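Local atomic coordinates of insecticidal crystal protein Cry7Cal (Bacillus thuringiensis, PDB entry 5ZI1), a protein that is an insecticidal three-domain delta-endotoxin active against the locust Locusta migratoria manilensis that probably binds receptors and forms pores in gut membranes. Residues K352-N364 / C403-L416. Residues are numbered along the deposited sequence; the frame is centred on the assembly and turned at random.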
# COMPACT_ATOMS: atom_id res chain seq x y z
N LYS A 352 7.00 8.39 -17.39
CA LYS A 352 6.49 9.47 -16.57
C LYS A 352 5.80 8.94 -15.32
O LYS A 352 5.00 8.00 -15.40
CB LYS A 352 5.51 10.34 -17.34
CG LYS A 352 6.09 10.99 -18.58
CD LYS A 352 5.07 11.91 -19.24
CE LYS A 352 5.66 12.66 -20.44
NZ LYS A 352 5.32 11.98 -21.71
N ASP A 353 6.07 9.56 -14.18
CA ASP A 353 5.18 9.46 -13.03
C ASP A 353 4.15 10.56 -13.18
O ASP A 353 4.48 11.74 -13.02
CB ASP A 353 5.92 9.61 -11.71
CG ASP A 353 6.53 8.33 -11.24
OD1 ASP A 353 6.30 7.27 -11.88
OD2 ASP A 353 7.23 8.41 -10.21
N ILE A 354 2.92 10.18 -13.47
CA ILE A 354 1.79 11.11 -13.37
C ILE A 354 1.41 11.17 -11.90
O ILE A 354 0.84 10.23 -11.36
CB ILE A 354 0.61 10.66 -14.22
CG1 ILE A 354 1.06 10.43 -15.66
CG2 ILE A 354 -0.56 11.69 -14.08
CD1 ILE A 354 1.69 11.67 -16.33
N TYR A 355 1.73 12.29 -11.25
CA TYR A 355 1.50 12.52 -9.84
C TYR A 355 0.22 13.30 -9.55
O TYR A 355 -0.12 13.48 -8.37
CB TYR A 355 2.69 13.27 -9.24
CG TYR A 355 2.95 14.63 -9.88
CD1 TYR A 355 2.26 15.76 -9.44
CD2 TYR A 355 3.87 14.79 -10.91
CE1 TYR A 355 2.47 17.00 -10.01
CE2 TYR A 355 4.09 16.03 -11.49
CZ TYR A 355 3.38 17.14 -11.03
OH TYR A 355 3.59 18.38 -11.57
N GLN A 356 -0.50 13.77 -10.57
CA GLN A 356 -1.70 14.56 -10.33
C GLN A 356 -2.57 14.56 -11.58
O GLN A 356 -2.05 14.55 -12.70
CB GLN A 356 -1.35 16.00 -9.94
CG GLN A 356 -2.55 16.82 -9.55
CD GLN A 356 -2.19 18.25 -9.22
OE1 GLN A 356 -2.37 18.69 -8.09
NE2 GLN A 356 -1.69 18.99 -10.21
N THR A 357 -3.88 14.60 -11.38
CA THR A 357 -4.83 14.78 -12.47
C THR A 357 -5.83 15.86 -12.10
O THR A 357 -6.07 16.16 -10.92
CB THR A 357 -5.59 13.49 -12.82
OG1 THR A 357 -6.37 13.06 -11.70
CG2 THR A 357 -4.61 12.37 -13.21
N TYR A 358 -6.41 16.47 -13.14
CA TYR A 358 -7.47 17.47 -13.02
C TYR A 358 -8.54 17.08 -14.01
O TYR A 358 -8.23 16.73 -15.16
CB TYR A 358 -6.95 18.89 -13.30
CG TYR A 358 -8.02 19.97 -13.46
CD1 TYR A 358 -8.67 20.51 -12.35
CD2 TYR A 358 -8.38 20.43 -14.72
CE1 TYR A 358 -9.65 21.47 -12.49
CE2 TYR A 358 -9.36 21.41 -14.87
CZ TYR A 358 -9.98 21.93 -13.76
OH TYR A 358 -10.94 22.90 -13.91
N SER A 359 -9.81 17.11 -13.58
CA SER A 359 -10.89 16.69 -14.46
C SER A 359 -12.10 17.61 -14.31
O SER A 359 -12.30 18.24 -13.27
CB SER A 359 -11.30 15.24 -14.19
OG SER A 359 -11.88 15.10 -12.90
N ILE A 360 -12.90 17.68 -15.37
CA ILE A 360 -14.23 18.29 -15.33
C ILE A 360 -15.24 17.17 -15.51
O ILE A 360 -15.18 16.43 -16.50
CB ILE A 360 -14.45 19.37 -16.41
CG1 ILE A 360 -13.39 20.47 -16.37
CG2 ILE A 360 -15.85 20.04 -16.24
CD1 ILE A 360 -13.54 21.40 -15.19
N ALA A 361 -16.17 17.05 -14.57
CA ALA A 361 -17.27 16.10 -14.69
C ALA A 361 -18.56 16.86 -14.97
O ALA A 361 -18.77 17.97 -14.46
CB ALA A 361 -17.41 15.26 -13.41
N ALA A 362 -19.41 16.27 -15.80
CA ALA A 362 -20.71 16.83 -16.14
C ALA A 362 -21.68 15.68 -16.39
O ALA A 362 -21.27 14.51 -16.52
CB ALA A 362 -20.63 17.74 -17.38
N ALA A 363 -22.96 16.02 -16.44
CA ALA A 363 -24.02 15.07 -16.75
C ALA A 363 -25.24 15.83 -17.26
O ALA A 363 -25.43 17.00 -16.96
CB ALA A 363 -24.42 14.23 -15.52
N ASN A 364 -26.09 15.13 -18.00
CA ASN A 364 -27.35 15.69 -18.44
C ASN A 364 -28.39 14.59 -18.46
O ASN A 364 -28.18 13.56 -19.11
CB ASN A 364 -27.23 16.31 -19.82
CG ASN A 364 -28.52 16.94 -20.27
OD1 ASN A 364 -29.37 16.29 -20.87
ND2 ASN A 364 -28.68 18.21 -19.95
N CYS A 403 -21.18 21.93 -13.36
CA CYS A 403 -20.14 20.94 -13.57
C CYS A 403 -19.37 20.77 -12.27
O CYS A 403 -19.47 21.58 -11.35
CB CYS A 403 -19.20 21.34 -14.72
SG CYS A 403 -20.08 21.62 -16.27
N LYS A 404 -18.58 19.70 -12.20
CA LYS A 404 -17.74 19.46 -11.04
C LYS A 404 -16.31 19.31 -11.50
O LYS A 404 -16.00 18.44 -12.33
CB LYS A 404 -18.20 18.23 -10.26
CG LYS A 404 -17.26 17.91 -9.11
CD LYS A 404 -17.73 16.72 -8.34
CE LYS A 404 -16.87 16.51 -7.10
NZ LYS A 404 -15.56 15.87 -7.42
N SER A 405 -15.44 20.17 -11.00
CA SER A 405 -14.01 20.04 -11.23
C SER A 405 -13.38 19.34 -10.04
O SER A 405 -13.82 19.49 -8.90
CB SER A 405 -13.38 21.40 -11.46
OG SER A 405 -13.54 22.20 -10.31
N THR A 406 -12.33 18.56 -10.31
CA THR A 406 -11.68 17.75 -9.28
C THR A 406 -10.18 17.72 -9.53
O THR A 406 -9.75 17.61 -10.68
CB THR A 406 -12.22 16.32 -9.26
OG1 THR A 406 -13.65 16.36 -9.21
CG2 THR A 406 -11.66 15.50 -8.04
N TYR A 407 -9.40 17.86 -8.44
CA TYR A 407 -7.97 17.58 -8.42
C TYR A 407 -7.71 16.26 -7.69
O TYR A 407 -8.16 16.07 -6.55
CB TYR A 407 -7.20 18.71 -7.73
CG TYR A 407 -6.71 19.79 -8.68
CD1 TYR A 407 -5.55 19.62 -9.41
CD2 TYR A 407 -7.43 20.98 -8.86
CE1 TYR A 407 -5.10 20.59 -10.29
CE2 TYR A 407 -6.98 21.95 -9.72
CZ TYR A 407 -5.81 21.76 -10.44
OH TYR A 407 -5.36 22.72 -11.32
N SER A 408 -6.99 15.35 -8.34
CA SER A 408 -6.61 14.10 -7.69
C SER A 408 -5.91 14.36 -6.36
O SER A 408 -6.14 13.64 -5.37
CB SER A 408 -5.70 13.29 -8.61
OG SER A 408 -4.45 13.94 -8.75
N SER A 409 -5.06 15.39 -6.32
CA SER A 409 -4.30 15.72 -5.13
C SER A 409 -5.17 16.12 -3.97
O SER A 409 -4.64 16.37 -2.88
CB SER A 409 -3.32 16.85 -5.44
OG SER A 409 -4.01 17.99 -5.93
N ASP A 410 -6.49 16.23 -4.15
CA ASP A 410 -7.35 16.47 -3.01
C ASP A 410 -7.74 15.19 -2.28
O ASP A 410 -8.19 15.26 -1.13
CB ASP A 410 -8.60 17.22 -3.44
CG ASP A 410 -8.35 18.70 -3.56
OD1 ASP A 410 -7.94 19.31 -2.54
OD2 ASP A 410 -8.51 19.24 -4.67
N GLN A 411 -7.60 14.02 -2.92
CA GLN A 411 -7.72 12.74 -2.24
C GLN A 411 -6.36 12.13 -1.94
O GLN A 411 -6.21 11.46 -0.91
CB GLN A 411 -8.54 11.76 -3.08
CG GLN A 411 -10.00 12.15 -3.21
CD GLN A 411 -10.69 11.49 -4.40
OE1 GLN A 411 -10.71 10.26 -4.51
NE2 GLN A 411 -11.24 12.31 -5.30
N LEU A 412 -5.36 12.38 -2.80
CA LEU A 412 -4.00 11.87 -2.65
C LEU A 412 -3.06 13.07 -2.70
O LEU A 412 -2.55 13.42 -3.77
CB LEU A 412 -3.66 10.86 -3.74
CG LEU A 412 -4.46 9.56 -3.80
CD1 LEU A 412 -4.13 8.86 -5.09
CD2 LEU A 412 -4.19 8.65 -2.57
N PRO A 413 -2.81 13.71 -1.57
CA PRO A 413 -2.11 15.00 -1.59
C PRO A 413 -0.65 14.88 -2.00
O PRO A 413 0.00 13.85 -1.83
CB PRO A 413 -2.24 15.50 -0.15
CG PRO A 413 -2.51 14.27 0.65
CD PRO A 413 -3.32 13.38 -0.23
N ILE A 414 -0.16 15.97 -2.58
CA ILE A 414 1.23 16.10 -2.96
C ILE A 414 1.78 17.34 -2.26
O ILE A 414 1.05 18.11 -1.64
CB ILE A 414 1.42 16.20 -4.47
CG1 ILE A 414 0.78 17.50 -4.99
CG2 ILE A 414 0.84 14.99 -5.15
CD1 ILE A 414 0.82 17.63 -6.47
N GLU A 415 3.08 17.53 -2.38
CA GLU A 415 3.73 18.71 -1.84
C GLU A 415 5.05 18.87 -2.56
O GLU A 415 6.10 18.43 -2.09
CB GLU A 415 3.91 18.58 -0.32
CG GLU A 415 4.44 19.82 0.35
CD GLU A 415 4.63 19.62 1.84
OE1 GLU A 415 3.61 19.45 2.56
OE2 GLU A 415 5.79 19.62 2.30
N LEU A 416 4.98 19.46 -3.75
CA LEU A 416 6.16 19.52 -4.59
C LEU A 416 7.09 20.65 -4.18
O LEU A 416 6.67 21.69 -3.67
CB LEU A 416 5.78 19.69 -6.06
CG LEU A 416 4.64 18.82 -6.56
CD1 LEU A 416 4.28 19.23 -7.99
CD2 LEU A 416 5.05 17.35 -6.47
O HOH W 1 -2.38 13.62 -6.79
O HOH W 2 -14.20 16.16 -11.80
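The Tyr-407 ring takes Tyr-358 over one face: Tyr-358 CD1 lies 3.4 Å from Tyr-407 CE2, and the Tyr-358 CB hydrogens make a CH-pi contact near the ring normal. The two rings meet obliquely, their planes 44° apart. With chi1 at 169°, Tyr-358 turns its ring away from its own backbone N and along the neighbouring strand, where CE1 and OH touch Ser-405 CB obliquely, a side chain small enough to fit beside the ring. The extended Gln-356 brings its amide to CD1 and CE1 of the Tyr-407 ring, while its OE1 accepts a 2.8 Å hydrogen bond from Ser-409 OG. At the edge of the Tyr-355 ring, near its plane, sits Ile-414 CD1; Leu-416 CD2 stands above one face, offset toward the rim, while CD1 meets CE1 obliquely, branched aliphatic groups well shaped to pack round an aromatic.

The backbones of 358-361 and 404-407 pair antiparallel, with Ser-359/Thr-406 and Ala-361/Lys-404 as hydrogen-bonded pairs; the small methyl of Ala-361 suits its buried face. As the chain turns off after Tyr-407, Ser-408 N still donates to Thr-357 O, and the short Ser-408 OG replaces a backbone carbonyl as acceptor for Thr-357 N (2.8 Å, 162° at the hydrogen). It also donates to a water that bridges Tyr-355 O and Leu-412 O, tying the turn to the strand. A second water joins Ser-359 OG, Thr-406 OG1 and Lys-404 O.

Within the middle domain, in this family probably involved in receptor binding, 404-407 is an outermost strand of a four-stranded antiparallel sheet; strand 369-382 flanks 352-365 across from it, meeting a classic bulge at Tyr-355 and Gln-356. Trp-452 packs on Thr-357, Ser-408 and Leu-412, and helix 13-26 meets Pro-413.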